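Local coordinates for argonaute protein (Marinitoga piezophila, PDB 5I4A) that uses short guide RNAs with a 5'-hydroxyl end to bind complementary single-stranded DNA or RNA targets and cleave them, at residues L31-L36 with D49-E54; I78-E81 with L86-K89; L100-Y105 with L244-K249. All blocks are in the same frame, centred on the assembly; numbering follows the deposited sequence.

Contact 1 of 3, residues L31-L36 with D49-E54. With nucleotides of chain B.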
ATOM      1  N   LEU A  31      28.579  15.904 -21.723  1.00 35.27           N
ATOM      2  CA  LEU A  31      28.896  16.998 -20.811  1.00 36.79           C
ATOM      3  C   LEU A  31      28.097  18.251 -21.147  1.00 38.90           C
ATOM      4  O   LEU A  31      27.616  18.947 -20.245  1.00 42.62           O
ATOM      5  CB  LEU A  31      30.396  17.289 -20.848  1.00 28.65           C
ATOM      6  CG  LEU A  31      30.897  18.485 -20.035  1.00 36.13           C
ATOM      7  CD1 LEU A  31      30.473  18.369 -18.580  1.00 30.68           C
ATOM      8  CD2 LEU A  31      32.409  18.610 -20.151  1.00 33.78           C
ATOM      9  N   PHE A  32      27.958  18.562 -22.438  1.00 34.84           N
ATOM     10  CA  PHE A  32      27.135  19.695 -22.854  1.00 32.66           C
ATOM     11  C   PHE A  32      25.704  19.532 -22.356  1.00 34.01           C
ATOM     12  O   PHE A  32      25.114  20.465 -21.798  1.00 31.44           O
ATOM     13  CB  PHE A  32      27.184  19.830 -24.379  1.00 29.29           C
ATOM     14  CG  PHE A  32      26.527  21.077 -24.913  1.00 35.94           C
ATOM     15  CD1 PHE A  32      26.735  22.306 -24.310  1.00 35.83           C
ATOM     16  CD2 PHE A  32      25.728  21.022 -26.046  1.00 35.08           C
ATOM     17  CE1 PHE A  32      26.137  23.453 -24.808  1.00 25.83           C
ATOM     18  CE2 PHE A  32      25.131  22.165 -26.550  1.00 30.69           C
ATOM     19  CZ  PHE A  32      25.336  23.381 -25.930  1.00 28.45           C
ATOM     20  N   ALA A  33      25.140  18.333 -22.521  1.00 32.66           N
ATOM     21  CA  ALA A  33      23.781  18.079 -22.054  1.00 27.61           C
ATOM     22  C   ALA A  33      23.681  18.191 -20.537  1.00 31.15           C
ATOM     23  O   ALA A  33      22.683  18.695 -20.009  1.00 29.12           O
ATOM     24  CB  ALA A  33      23.318  16.700 -22.523  1.00 26.25           C
ATOM     25  N   ARG A  34      24.708  17.731 -19.816  1.00 29.56           N
ATOM     26  CA  ARG A  34      24.661  17.774 -18.358  1.00 31.56           C
ATOM     27  C   ARG A  34      24.678  19.208 -17.843  1.00 27.21           C
ATOM     28  O   ARG A  34      23.918  19.557 -16.931  1.00 34.54           O
ATOM     29  CB  ARG A  34      25.828  16.984 -17.770  1.00 32.91           C
ATOM     30  CG  ARG A  34      25.951  17.105 -16.259  1.00 52.71           C
ATOM     31  CD  ARG A  34      25.482  15.842 -15.556  1.00 62.32           C
ATOM     32  NE  ARG A  34      26.552  15.227 -14.775  1.00 63.34           N
ATOM     33  CZ  ARG A  34      26.537  15.099 -13.452  1.00 67.80           C
ATOM     34  NH1 ARG A  34      25.497  15.531 -12.751  1.00 60.48           N
ATOM     35  NH2 ARG A  34      27.559  14.526 -12.829  1.00 68.96           N
ATOM     36  N   ASN A  35      25.538  20.056 -18.411  1.00 33.38           N
ATOM     37  CA  ASN A  35      25.579  21.452 -17.988  1.00 35.02           C
ATOM     38  C   ASN A  35      24.283  22.171 -18.339  1.00 30.00           C
ATOM     39  O   ASN A  35      23.799  23.004 -17.563  1.00 36.18           O
ATOM     40  CB  ASN A  35      26.778  22.160 -18.618  1.00 26.90           C
ATOM     41  CG  ASN A  35      28.098  21.509 -18.250  1.00 40.35           C
ATOM     42  OD1 ASN A  35      28.157  20.662 -17.357  1.00 41.51           O
ATOM     43  ND2 ASN A  35      29.165  21.906 -18.933  1.00 44.36           N
ATOM     44  N   LEU A  36      23.704  21.861 -19.501  1.00 30.24           N
ATOM     45  CA  LEU A  36      22.429  22.467 -19.874  1.00 28.39           C
ATOM     46  C   LEU A  36      21.313  22.025 -18.935  1.00 28.40           C
ATOM     47  O   LEU A  36      20.444  22.826 -18.574  1.00 37.60           O
ATOM     48  CB  LEU A  36      22.087  22.119 -21.321  1.00 28.74           C
ATOM     49  CG  LEU A  36      22.978  22.791 -22.365  1.00 29.89           C
ATOM     50  CD1 LEU A  36      22.618  22.328 -23.764  1.00 25.34           C
ATOM     51  CD2 LEU A  36      22.869  24.304 -22.246  1.00 30.68           C
ATOM     52  N   ASP A  49      26.539  13.185 -31.349  1.00 57.05           N
ATOM     53  CA  ASP A  49      26.971  14.544 -31.668  1.00 56.42           C
ATOM     54  C   ASP A  49      25.965  15.627 -31.296  1.00 47.48           C
ATOM     55  O   ASP A  49      26.388  16.757 -31.037  1.00 47.69           O
ATOM     56  CB  ASP A  49      27.299  14.669 -33.165  1.00 61.31           C
ATOM     57  CG  ASP A  49      28.556  13.910 -33.557  1.00 65.47           C
ATOM     58  OD1 ASP A  49      28.486  12.670 -33.694  1.00 62.22           O
ATOM     59  OD2 ASP A  49      29.613  14.553 -33.739  1.00 67.74           O
ATOM     60  N   LEU A  50      24.668  15.339 -31.241  1.00 47.24           N
ATOM     61  CA  LEU A  50      23.652  16.348 -30.984  1.00 41.89           C
ATOM     62  C   LEU A  50      23.082  16.219 -29.575  1.00 36.76           C
ATOM     63  O   LEU A  50      22.924  15.116 -29.042  1.00 33.60           O
ATOM     64  CB  LEU A  50      22.514  16.252 -32.004  1.00 34.95           C
ATOM     65  CG  LEU A  50      22.843  16.668 -33.439  1.00 40.67           C
ATOM     66  CD1 LEU A  50      21.670  16.370 -34.360  1.00 37.77           C
ATOM     67  CD2 LEU A  50      23.210  18.144 -33.494  1.00 35.19           C
ATOM     68  N   VAL A  51      22.764  17.368 -28.985  1.00 33.01           N
ATOM     69  CA  VAL A  51      22.082  17.455 -27.698  1.00 32.39           C
ATOM     70  C   VAL A  51      20.704  18.052 -27.944  1.00 37.35           C
ATOM     71  O   VAL A  51      20.574  19.037 -28.681  1.00 32.72           O
ATOM     72  CB  VAL A  51      22.884  18.304 -26.697  1.00 31.54           C
ATOM     73  CG1 VAL A  51      22.023  18.689 -25.502  1.00 30.92           C
ATOM     74  CG2 VAL A  51      24.126  17.555 -26.245  1.00 31.33           C
ATOM     75  N   TRP A  52      19.676  17.460 -27.338  1.00 38.24           N
ATOM     76  CA  TRP A  52      18.312  17.900 -27.587  1.00 35.64           C
ATOM     77  C   TRP A  52      17.521  17.989 -26.289  1.00 32.11           C
ATOM     78  O   TRP A  52      17.925  17.473 -25.242  1.00 31.63           O
ATOM     79  CB  TRP A  52      17.595  16.982 -28.589  1.00 33.58           C
ATOM     80  CG  TRP A  52      17.879  15.519 -28.438  1.00 40.20           C
ATOM     81  CD1 TRP A  52      18.954  14.837 -28.932  1.00 47.94           C
ATOM     82  CD2 TRP A  52      17.057  14.546 -27.781  1.00 41.07           C
ATOM     83  NE1 TRP A  52      18.860  13.505 -28.608  1.00 40.02           N
ATOM     84  CE2 TRP A  52      17.705  13.301 -27.902  1.00 42.92           C
ATOM     85  CE3 TRP A  52      15.842  14.608 -27.091  1.00 38.52           C
ATOM     86  CZ2 TRP A  52      17.176  12.128 -27.368  1.00 47.89           C
ATOM     87  CZ3 TRP A  52      15.321  13.443 -26.557  1.00 44.16           C
ATOM     88  CH2 TRP A  52      15.988  12.221 -26.697  1.00 44.44           C
ATOM     89  N   ILE A  53      16.376  18.663 -26.378  1.00 32.15           N
ATOM     90  CA  ILE A  53      15.468  18.849 -25.254  1.00 31.63           C
ATOM     91  C   ILE A  53      14.039  18.764 -25.773  1.00 33.52           C
ATOM     92  O   ILE A  53      13.718  19.309 -26.835  1.00 32.61           O
ATOM     93  CB  ILE A  53      15.723  20.189 -24.529  1.00 30.89           C
ATOM     94  CG1 ILE A  53      14.826  20.316 -23.295  1.00 32.16           C
ATOM     95  CG2 ILE A  53      15.527  21.377 -25.472  1.00 31.13           C
ATOM     96  CD1 ILE A  53      15.011  21.615 -22.542  1.00 29.60           C
ATOM     97  N   GLU A  54      13.186  18.062 -25.033  1.00 32.03           N
ATOM     98  CA  GLU A  54      11.772  17.930 -25.359  1.00 32.44           C
ATOM     99  C   GLU A  54      10.973  18.756 -24.360  1.00 41.32           C
ATOM    100  O   GLU A  54      11.058  18.524 -23.149  1.00 31.24           O
ATOM    101  CB  GLU A  54      11.345  16.463 -25.338  1.00 34.25           C
ATOM    102  CG  GLU A  54      11.946  15.651 -26.475  1.00 40.41           C
ATOM    103  CD  GLU A  54      12.054  14.171 -26.162  1.00 46.75           C
ATOM    104  OE1 GLU A  54      11.837  13.786 -24.994  1.00 44.80           O
ATOM    105  OE2 GLU A  54      12.366  13.392 -27.086  1.00 48.41           O
TER
ATOM    106  P     U B  21      27.930  16.161  -8.656  1.00119.80           P
ATOM    107  OP1   U B  21      29.133  16.858  -8.114  1.00119.66           O
ATOM    108  OP2   U B  21      27.410  16.606  -9.969  1.00118.91           O
ATOM    109  O5'   U B  21      28.143  14.579  -8.777  1.00112.96           O
ATOM    110  C5'   U B  21      29.142  13.892  -8.013  1.00106.08           C
ATOM    111  C4'   U B  21      28.992  14.195  -6.539  1.00102.73           C
ATOM    112  O4'   U B  21      27.974  13.337  -5.960  1.00 98.45           O
ATOM    113  C3'   U B  21      30.235  14.079  -5.638  1.00105.17           C
ATOM    114  O3'   U B  21      30.572  15.338  -5.054  1.00108.66           O
ATOM    115  C2'   U B  21      29.805  13.129  -4.508  1.00102.40           C
ATOM    116  O2'   U B  21      30.210  13.557  -3.221  1.00106.53           O
ATOM    117  C1'   U B  21      28.282  13.111  -4.610  1.00 90.23           C
ATOM    118  N1    U B  21      27.712  11.827  -4.163  1.00 71.33           N
ATOM    119  C2    U B  21      27.368  11.738  -2.821  1.00 63.28           C
ATOM    120  O2    U B  21      27.471  12.642  -2.035  1.00 72.37           O
ATOM    121  N3    U B  21      26.874  10.552  -2.379  1.00 61.27           N
ATOM    122  C4    U B  21      26.695   9.431  -3.142  1.00 60.31           C
ATOM    123  O4    U B  21      26.234   8.425  -2.608  1.00 58.51           O
ATOM    124  C5    U B  21      27.073   9.559  -4.518  1.00 61.58           C
ATOM    125  C6    U B  21      27.567  10.724  -4.976  1.00 63.58           C
TER
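Val51 packs its two methyl groups against Phe32, Ala33 and Leu36, where helix 29-40 lies on the four-stranded antiparallel sheet of the N-terminal domain. The strand in question is 51-56, which lies between strands 45-46 and 16-22. The N-to-C directions of the short helix and strand segments differ by 37°. Their axes are 8.7 Å apart at closest approach. No hydrogen bond links them, so the contact is purely apolar and buried. With chi1 at 165°, Val51 CG1 points away from the backbone N and CG2 away from the carbonyl carbon. The two methyls straddle the methyl of Ala33, whose CB is 3.8 Å from Val51 CG1 and 3.9 Å from CG2. CG1 goes on to the tip of Leu36, whose CD1 is 4.1 Å from Val51 CG1. CG2 goes on to Phe32, with ring atom CD2 3.8 Å from Val51 CG2; the approach to the ring is oblique. Within the helix, Leu36 CD1 sits over one face of the Phe32 ring, 3.6 Å above its plane and offset toward the rim. The Phe32 ring is therefore held by a leucine methyl from its own helix and a valine methyl from the strand. Tyr70 meets the same ring edge-to-face. Were Val51 an alanine, both methyls would go, and the Phe32 ring and Leu36 CD1 would probably lose their support on the strand side. Arg34 extends from the helix toward the bound RNA, its chain bent at chi2 and chi3. Its NH1 makes a weak hydrogen bond to another phosphate of the RNA. The guanidinium also lies obliquely near the phosphate of U21 of chain B, with Arg34 NH2 3.5 Å from OP2 of that nucleotide.

Contact 2 of 3, residues I78-E81 with L86-K89; sequences IKEE and LFVK
Ile78 and Glu80, at and just past the end of edge strand 74-79, pack on Leu86 and Phe87 in the first turn of helix 84-101, a mostly apolar contact. The strand is an outermost one, within the chain, of the four-stranded sheet of the N-terminal domain. The chain then turns into the helix, and the first turn of the helix touches the end of the strand. Two side-chain pairs carry the contact. In the first, Ile78 and Leu86 cross at about a right angle. The single methyl CD2 of Leu86 meets the branch point of the isoleucine, lying 4.1 Å from CG2 and equally near CB and CG1 of Ile78. In the second, the aliphatic part of Glu80 lies obliquely against the root of the Phe87 ring. Glu80 CG is 3.7 Å from Phe87 CG. The Glu80 chain leaves with CG opposite the backbone N (chi1 -172°), then bends at chi2 (-87°). The CH2 groups thus touch the phenylalanine while the carboxylate turns off, its plane 86° from that of the ring. The charged end has its own partners: OE2 is hydrogen-bonded to Tyr144 OH and forms a salt bridge with Lys84 NZ. The Tyr144 ring also meets the Phe87 ring, so one tyrosine borders both members of this pair. On the helix, Val88 and Lys89 pack on the bound RNA, at a sugar and an adenine base. The arrangement is that of a short strand-to-helix connection, in which only the start of the helix packs on the end of the edge strand of an antiparallel sheet.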
ATOM      1  N   ILE A  78       5.757  16.623 -31.806  1.00 37.11           N
ATOM      2  CA  ILE A  78       5.101  15.345 -31.562  1.00 37.40           C
ATOM      3  C   ILE A  78       3.773  15.629 -30.880  1.00 50.08           C
ATOM      4  O   ILE A  78       3.743  16.180 -29.773  1.00 51.41           O
ATOM      5  CB  ILE A  78       5.969  14.411 -30.705  1.00 37.04           C
ATOM      6  CG1 ILE A  78       7.435  14.490 -31.137  1.00 41.68           C
ATOM      7  CG2 ILE A  78       5.459  12.980 -30.789  1.00 37.53           C
ATOM      8  CD1 ILE A  78       7.688  14.023 -32.558  1.00 44.85           C
ATOM      9  N   LYS A  79       2.680  15.264 -31.540  1.00 43.75           N
ATOM     10  CA  LYS A  79       1.364  15.440 -30.945  1.00 42.33           C
ATOM     11  C   LYS A  79       1.147  14.426 -29.829  1.00 37.33           C
ATOM     12  O   LYS A  79       1.652  13.300 -29.877  1.00 41.51           O
ATOM     13  CB  LYS A  79       0.277  15.280 -32.003  1.00 42.99           C
ATOM     14  CG  LYS A  79       0.415  16.231 -33.164  1.00 38.78           C
ATOM     15  CD  LYS A  79      -0.442  15.775 -34.317  1.00 54.07           C
ATOM     16  CE  LYS A  79      -0.559  16.850 -35.369  1.00 58.14           C
ATOM     17  NZ  LYS A  79      -1.740  16.573 -36.215  1.00 64.47           N
ATOM     18  N   GLU A  80       0.384  14.837 -28.814  1.00 42.23           N
ATOM     19  CA  GLU A  80       0.011  13.913 -27.749  1.00 37.17           C
ATOM     20  C   GLU A  80      -0.680  12.678 -28.308  1.00 37.71           C
ATOM     21  O   GLU A  80      -0.546  11.586 -27.747  1.00 49.29           O
ATOM     22  CB  GLU A  80      -0.886  14.626 -26.735  1.00 38.77           C
ATOM     23  CG  GLU A  80      -1.197  13.823 -25.480  1.00 38.74           C
ATOM     24  CD  GLU A  80      -2.411  12.928 -25.642  1.00 45.67           C
ATOM     25  OE1 GLU A  80      -3.181  13.137 -26.603  1.00 44.79           O
ATOM     26  OE2 GLU A  80      -2.596  12.015 -24.810  1.00 49.52           O
ATOM     27  N   GLU A  81      -1.412  12.832 -29.415  1.00 40.88           N
ATOM     28  CA  GLU A  81      -2.008  11.685 -30.096  1.00 46.22           C
ATOM     29  C   GLU A  81      -0.957  10.634 -30.432  1.00 47.56           C
ATOM     30  O   GLU A  81      -1.133   9.445 -30.149  1.00 50.60           O
ATOM     31  CB  GLU A  81      -2.706  12.137 -31.378  1.00 49.54           C
ATOM     32  CG  GLU A  81      -4.083  12.739 -31.197  1.00 51.89           C
ATOM     33  CD  GLU A  81      -4.745  13.036 -32.532  1.00 60.84           C
ATOM     34  OE1 GLU A  81      -4.338  14.013 -33.197  1.00 58.26           O
ATOM     35  OE2 GLU A  81      -5.659  12.281 -32.924  1.00 68.85           O
ATOM     36  N   LEU A  86       5.183  10.370 -23.990  1.00 35.70           N
ATOM     37  CA  LEU A  86       6.132  11.465 -24.164  1.00 31.05           C
ATOM     38  C   LEU A  86       5.551  12.779 -23.664  1.00 32.03           C
ATOM     39  O   LEU A  86       6.249  13.573 -23.021  1.00 32.50           O
ATOM     40  CB  LEU A  86       6.537  11.584 -25.632  1.00 29.14           C
ATOM     41  CG  LEU A  86       7.504  12.709 -26.010  1.00 35.59           C
ATOM     42  CD1 LEU A  86       8.761  12.644 -25.161  1.00 32.34           C
ATOM     43  CD2 LEU A  86       7.851  12.636 -27.489  1.00 44.58           C
ATOM     44  N   PHE A  87       4.270  13.029 -23.950  1.00 28.57           N
ATOM     45  CA  PHE A  87       3.633  14.246 -23.459  1.00 28.78           C
ATOM     46  C   PHE A  87       3.608  14.277 -21.936  1.00 34.59           C
ATOM     47  O   PHE A  87       3.905  15.310 -21.325  1.00 32.22           O
ATOM     48  CB  PHE A  87       2.215  14.361 -24.024  1.00 35.77           C
ATOM     49  CG  PHE A  87       1.462  15.569 -23.539  1.00 34.24           C
ATOM     50  CD1 PHE A  87       1.607  16.789 -24.177  1.00 30.32           C
ATOM     51  CD2 PHE A  87       0.615  15.487 -22.445  1.00 35.29           C
ATOM     52  CE1 PHE A  87       0.921  17.903 -23.732  1.00 34.54           C
ATOM     53  CE2 PHE A  87      -0.074  16.598 -21.997  1.00 25.23           C
ATOM     54  CZ  PHE A  87       0.082  17.805 -22.640  1.00 32.82           C
ATOM     55  N   VAL A  88       3.263  13.151 -21.308  1.00 30.00           N
ATOM     56  CA  VAL A  88       3.185  13.096 -19.850  1.00 31.77           C
ATOM     57  C   VAL A  88       4.573  13.229 -19.236  1.00 32.83           C
ATOM     58  O   VAL A  88       4.774  13.968 -18.265  1.00 31.71           O
ATOM     59  CB  VAL A  88       2.491  11.796 -19.403  1.00 35.50           C
ATOM     60  CG1 VAL A  88       2.571  11.637 -17.889  1.00 34.66           C
ATOM     61  CG2 VAL A  88       1.042  11.782 -19.864  1.00 31.13           C
ATOM     62  N   LYS A  89       5.550  12.509 -19.790  1.00 26.12           N
ATOM     63  CA  LYS A  89       6.923  12.622 -19.311  1.00 30.23           C
ATOM     64  C   LYS A  89       7.415  14.061 -19.406  1.00 35.01           C
ATOM     65  O   LYS A  89       8.003  14.596 -18.459  1.00 36.09           O
ATOM     66  CB  LYS A  89       7.828  11.688 -20.113  1.00 32.73           C
ATOM     67  CG  LYS A  89       9.313  11.943 -19.934  1.00 33.22           C
ATOM     68  CD  LYS A  89      10.122  11.118 -20.919  1.00 36.23           C
ATOM     69  CE  LYS A  89      11.613  11.378 -20.773  1.00 46.32           C
ATOM     70  NZ  LYS A  89      12.403  10.553 -21.726  1.00 50.41           N
TER

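Contact 3 of 3, residues L100-Y105 with L244-K249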
ATOM      1  N   LEU A 100      11.493  23.722  -9.071  1.00 41.29           N
ATOM      2  CA  LEU A 100      12.903  23.937  -8.762  1.00 36.26           C
ATOM      3  C   LEU A 100      13.319  25.373  -9.061  1.00 38.98           C
ATOM      4  O   LEU A 100      14.132  25.954  -8.333  1.00 37.97           O
ATOM      5  CB  LEU A 100      13.774  22.951  -9.541  1.00 38.77           C
ATOM      6  CG  LEU A 100      13.711  21.474  -9.138  1.00 46.53           C
ATOM      7  CD1 LEU A 100      14.632  20.641 -10.017  1.00 37.51           C
ATOM      8  CD2 LEU A 100      14.067  21.292  -7.672  1.00 46.11           C
ATOM      9  N   ASP A 101      12.774  25.962 -10.131  1.00 42.31           N
ATOM     10  CA  ASP A 101      13.068  27.357 -10.442  1.00 36.85           C
ATOM     11  C   ASP A 101      12.549  28.305  -9.370  1.00 44.55           C
ATOM     12  O   ASP A 101      13.070  29.417  -9.237  1.00 42.10           O
ATOM     13  CB  ASP A 101      12.473  27.747 -11.796  1.00 32.63           C
ATOM     14  CG  ASP A 101      13.268  27.197 -12.965  1.00 35.57           C
ATOM     15  OD1 ASP A 101      14.370  26.659 -12.740  1.00 29.59           O
ATOM     16  OD2 ASP A 101      12.793  27.317 -14.113  1.00 40.26           O
ATOM     17  N   ASN A 102      11.530  27.900  -8.616  1.00 37.22           N
ATOM     18  CA  ASN A 102      11.036  28.684  -7.496  1.00 37.55           C
ATOM     19  C   ASN A 102      11.583  28.184  -6.165  1.00 36.35           C
ATOM     20  O   ASN A 102      10.973  28.419  -5.117  1.00 38.25           O
ATOM     21  CB  ASN A 102       9.508  28.699  -7.495  1.00 36.37           C
ATOM     22  CG  ASN A 102       8.939  29.490  -8.661  1.00 44.96           C
ATOM     23  OD1 ASN A 102       8.657  30.684  -8.539  1.00 51.58           O
ATOM     24  ND2 ASN A 102       8.779  28.831  -9.802  1.00 37.96           N
ATOM     25  N   ASP A 103      12.722  27.489  -6.200  1.00 52.11           N
ATOM     26  CA  ASP A 103      13.503  27.087  -5.033  1.00 63.42           C
ATOM     27  C   ASP A 103      12.788  26.073  -4.149  1.00 64.77           C
ATOM     28  O   ASP A 103      13.093  25.966  -2.956  1.00 64.11           O
ATOM     29  CB  ASP A 103      13.931  28.303  -4.204  1.00 71.66           C
ATOM     30  CG  ASP A 103      15.416  28.298  -3.896  1.00 78.86           C
ATOM     31  OD1 ASP A 103      16.221  28.515  -4.827  1.00 74.88           O
ATOM     32  OD2 ASP A 103      15.779  28.075  -2.723  1.00 86.73           O
ATOM     33  N   PHE A 104      11.842  25.320  -4.702  1.00 54.15           N
ATOM     34  CA  PHE A 104      11.328  24.151  -4.006  1.00 45.60           C
ATOM     35  C   PHE A 104      12.351  23.025  -4.069  1.00 42.38           C
ATOM     36  O   PHE A 104      13.093  22.886  -5.044  1.00 40.50           O
ATOM     37  CB  PHE A 104      10.013  23.680  -4.629  1.00 45.60           C
ATOM     38  CG  PHE A 104       8.819  24.510  -4.248  1.00 47.48           C
ATOM     39  CD1 PHE A 104       8.702  25.821  -4.677  1.00 36.38           C
ATOM     40  CD2 PHE A 104       7.802  23.967  -3.479  1.00 48.37           C
ATOM     41  CE1 PHE A 104       7.600  26.584  -4.333  1.00 37.91           C
ATOM     42  CE2 PHE A 104       6.695  24.724  -3.131  1.00 53.13           C
ATOM     43  CZ  PHE A 104       6.594  26.034  -3.559  1.00 52.28           C
ATOM     44  N   TYR A 105      12.395  22.221  -3.011  1.00 38.89           N
ATOM     45  CA  TYR A 105      13.163  20.988  -3.045  1.00 39.97           C
ATOM     46  C   TYR A 105      12.323  19.887  -3.672  1.00 42.56           C
ATOM     47  O   TYR A 105      11.112  19.808  -3.449  1.00 41.64           O
ATOM     48  CB  TYR A 105      13.598  20.570  -1.639  1.00 45.59           C
ATOM     49  CG  TYR A 105      14.700  21.417  -1.048  1.00 52.35           C
ATOM     50  CD1 TYR A 105      15.441  22.281  -1.843  1.00 53.12           C
ATOM     51  CD2 TYR A 105      15.004  21.346   0.305  1.00 53.25           C
ATOM     52  CE1 TYR A 105      16.449  23.062  -1.302  1.00 58.23           C
ATOM     53  CE2 TYR A 105      16.011  22.116   0.853  1.00 55.04           C
ATOM     54  CZ  TYR A 105      16.730  22.974   0.047  1.00 59.96           C
ATOM     55  OH  TYR A 105      17.734  23.738   0.595  1.00 61.63           O
ATOM     56  N   LEU A 244       1.574  28.552  -5.331  1.00 46.65           N
ATOM     57  CA  LEU A 244       1.940  27.880  -6.572  1.00 46.02           C
ATOM     58  C   LEU A 244       1.616  28.720  -7.803  1.00 46.76           C
ATOM     59  O   LEU A 244       1.346  28.167  -8.873  1.00 45.70           O
ATOM     60  CB  LEU A 244       1.247  26.521  -6.659  1.00 45.64           C
ATOM     61  CG  LEU A 244       1.501  25.559  -5.500  1.00 45.51           C
ATOM     62  CD1 LEU A 244       0.827  24.225  -5.762  1.00 45.08           C
ATOM     63  CD2 LEU A 244       2.996  25.376  -5.273  1.00 45.19           C
ATOM     64  N   GLY A 245       1.654  30.049  -7.669  1.00 49.70           N
ATOM     65  CA  GLY A 245       1.238  30.914  -8.761  1.00 49.39           C
ATOM     66  C   GLY A 245       1.994  30.664 -10.052  1.00 46.22           C
ATOM     67  O   GLY A 245       1.430  30.776 -11.143  1.00 50.50           O
ATOM     68  N   PHE A 246       3.278  30.312  -9.947  1.00 45.85           N
ATOM     69  CA  PHE A 246       4.076  30.024 -11.135  1.00 45.30           C
ATOM     70  C   PHE A 246       3.464  28.923 -11.996  1.00 45.27           C
ATOM     71  O   PHE A 246       3.799  28.819 -13.181  1.00 44.42           O
ATOM     72  CB  PHE A 246       5.502  29.641 -10.735  1.00 44.97           C
ATOM     73  CG  PHE A 246       5.573  28.513  -9.742  1.00 44.77           C
ATOM     74  CD1 PHE A 246       5.570  27.194 -10.167  1.00 44.17           C
ATOM     75  CD2 PHE A 246       5.649  28.775  -8.385  1.00 45.17           C
ATOM     76  CE1 PHE A 246       5.636  26.159  -9.256  1.00 43.99           C
ATOM     77  CE2 PHE A 246       5.717  27.742  -7.468  1.00 44.99           C
ATOM     78  CZ  PHE A 246       5.710  26.434  -7.905  1.00 44.40           C
ATOM     79  N   LEU A 247       2.576  28.103 -11.430  1.00 50.82           N
ATOM     80  CA  LEU A 247       1.865  27.104 -12.218  1.00 44.40           C
ATOM     81  C   LEU A 247       0.783  27.709 -13.103  1.00 44.64           C
ATOM     82  O   LEU A 247       0.159  26.970 -13.871  1.00 44.31           O
ATOM     83  CB  LEU A 247       1.239  26.048 -11.305  1.00 44.35           C
ATOM     84  CG  LEU A 247       2.184  25.111 -10.546  1.00 45.09           C
ATOM     85  CD1 LEU A 247       1.390  24.007  -9.867  1.00 43.90           C
ATOM     86  CD2 LEU A 247       3.235  24.527 -11.477  1.00 43.33           C
ATOM     87  N   ASN A 248       0.546  29.023 -13.021  1.00 45.20           N
ATOM     88  CA  ASN A 248      -0.405  29.663 -13.924  1.00 47.67           C
ATOM     89  C   ASN A 248      -0.038  29.437 -15.383  1.00 46.18           C
ATOM     90  O   ASN A 248      -0.897  29.580 -16.260  1.00 44.94           O
ATOM     91  CB  ASN A 248      -0.492  31.167 -13.639  1.00 53.46           C
ATOM     92  CG  ASN A 248       0.633  31.961 -14.293  1.00 55.19           C
ATOM     93  OD1 ASN A 248       1.770  31.495 -14.395  1.00 57.09           O
ATOM     94  ND2 ASN A 248       0.316  33.171 -14.739  1.00 65.83           N
ATOM     95  N   LYS A 249       1.221  29.086 -15.654  1.00 54.73           N
ATOM     96  CA  LYS A 249       1.651  28.809 -17.018  1.00 63.91           C
ATOM     97  C   LYS A 249       0.822  27.698 -17.654  1.00 62.99           C
ATOM     98  O   LYS A 249       0.495  27.766 -18.845  1.00 57.44           O
ATOM     99  CB  LYS A 249       3.139  28.445 -17.027  1.00 66.08           C
ATOM    100  CG  LYS A 249       4.069  29.637 -16.826  1.00 63.67           C
ATOM    101  CD  LYS A 249       5.530  29.220 -16.706  1.00 57.59           C
ATOM    102  CE  LYS A 249       6.450  30.406 -16.963  1.00 49.93           C
ATOM    103  NZ  LYS A 249       7.831  30.179 -16.459  1.00 44.60           N
TER
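A Schellman motif ends helix 84-101 here, and the residues round it pack on a 3-10 segment of linker L2. The contact thus joins the end of the N-terminal domain and the start of linker L1 to linker L2. Asp103, with positive phi, is the C-prime residue of the motif. Its N hydrogen-bonds to Leu100 O, and Phe104 N hydrogen-bonds to Phe99 O. This turn puts Asn102 and Phe104 on the same partner, Phe246. The Phe246 side chain has CG between its backbone N and carbonyl carbon (chi1 54°), and the ring extends toward the helix end. The amide of Asn102 stacks over one face of that ring, the two planes 19° apart. Asn102 CB adds a CH-pi contact, 4.3 Å from the ring centroid. Asn102 ND2 hydrogen-bonds to Leu98 O, one helical turn back, which helps fix the rotation of the amide. Phe104 meets Phe246 in an offset edge-to-face pair. The edge of Phe246 points to the face of Phe104, with centroids 5.8 Å apart and planes at 65°. Leu244 crosses Phe104 at about a right angle, and its methyl CD2 lies 4.0 Å from Phe104 CZ. Phe99 meets the rings of both Phe104 and Phe246 edge-to-face, completing a small aromatic cluster. On the linker side, Leu247 N hydrogen-bonds to Leu244 O and Asn248 N to Gly245 O, which holds the 3-10 turn bearing Phe246. The nearest approach between the two segments is at the stacked amide, where Asn102 ND2 sits 3.2 Å from Phe246 CG.

Overall arrangement
The three contacts follow one another along the chain and lie on the same side of its centre. Contacts 1 and 2 both reach the four-stranded sheet of the N-terminal domain; their centres are about 20 Å apart, and they touch where Glu54 OE1 packs 3.3 Å from Leu86 CD1. Contacts 2 and 3 share helix 84-101, one near its start and one at its end, with centres about 22 Å apart. Contacts 1 and 3 do not touch; their nearest atoms are about 9 Å apart. Contacts 1 and 2 border the bound RNA, whereas contact 3 stays about 9 Å from it at the nearest atom. All lie away from the inferred catalytic residues of the PIWI domain.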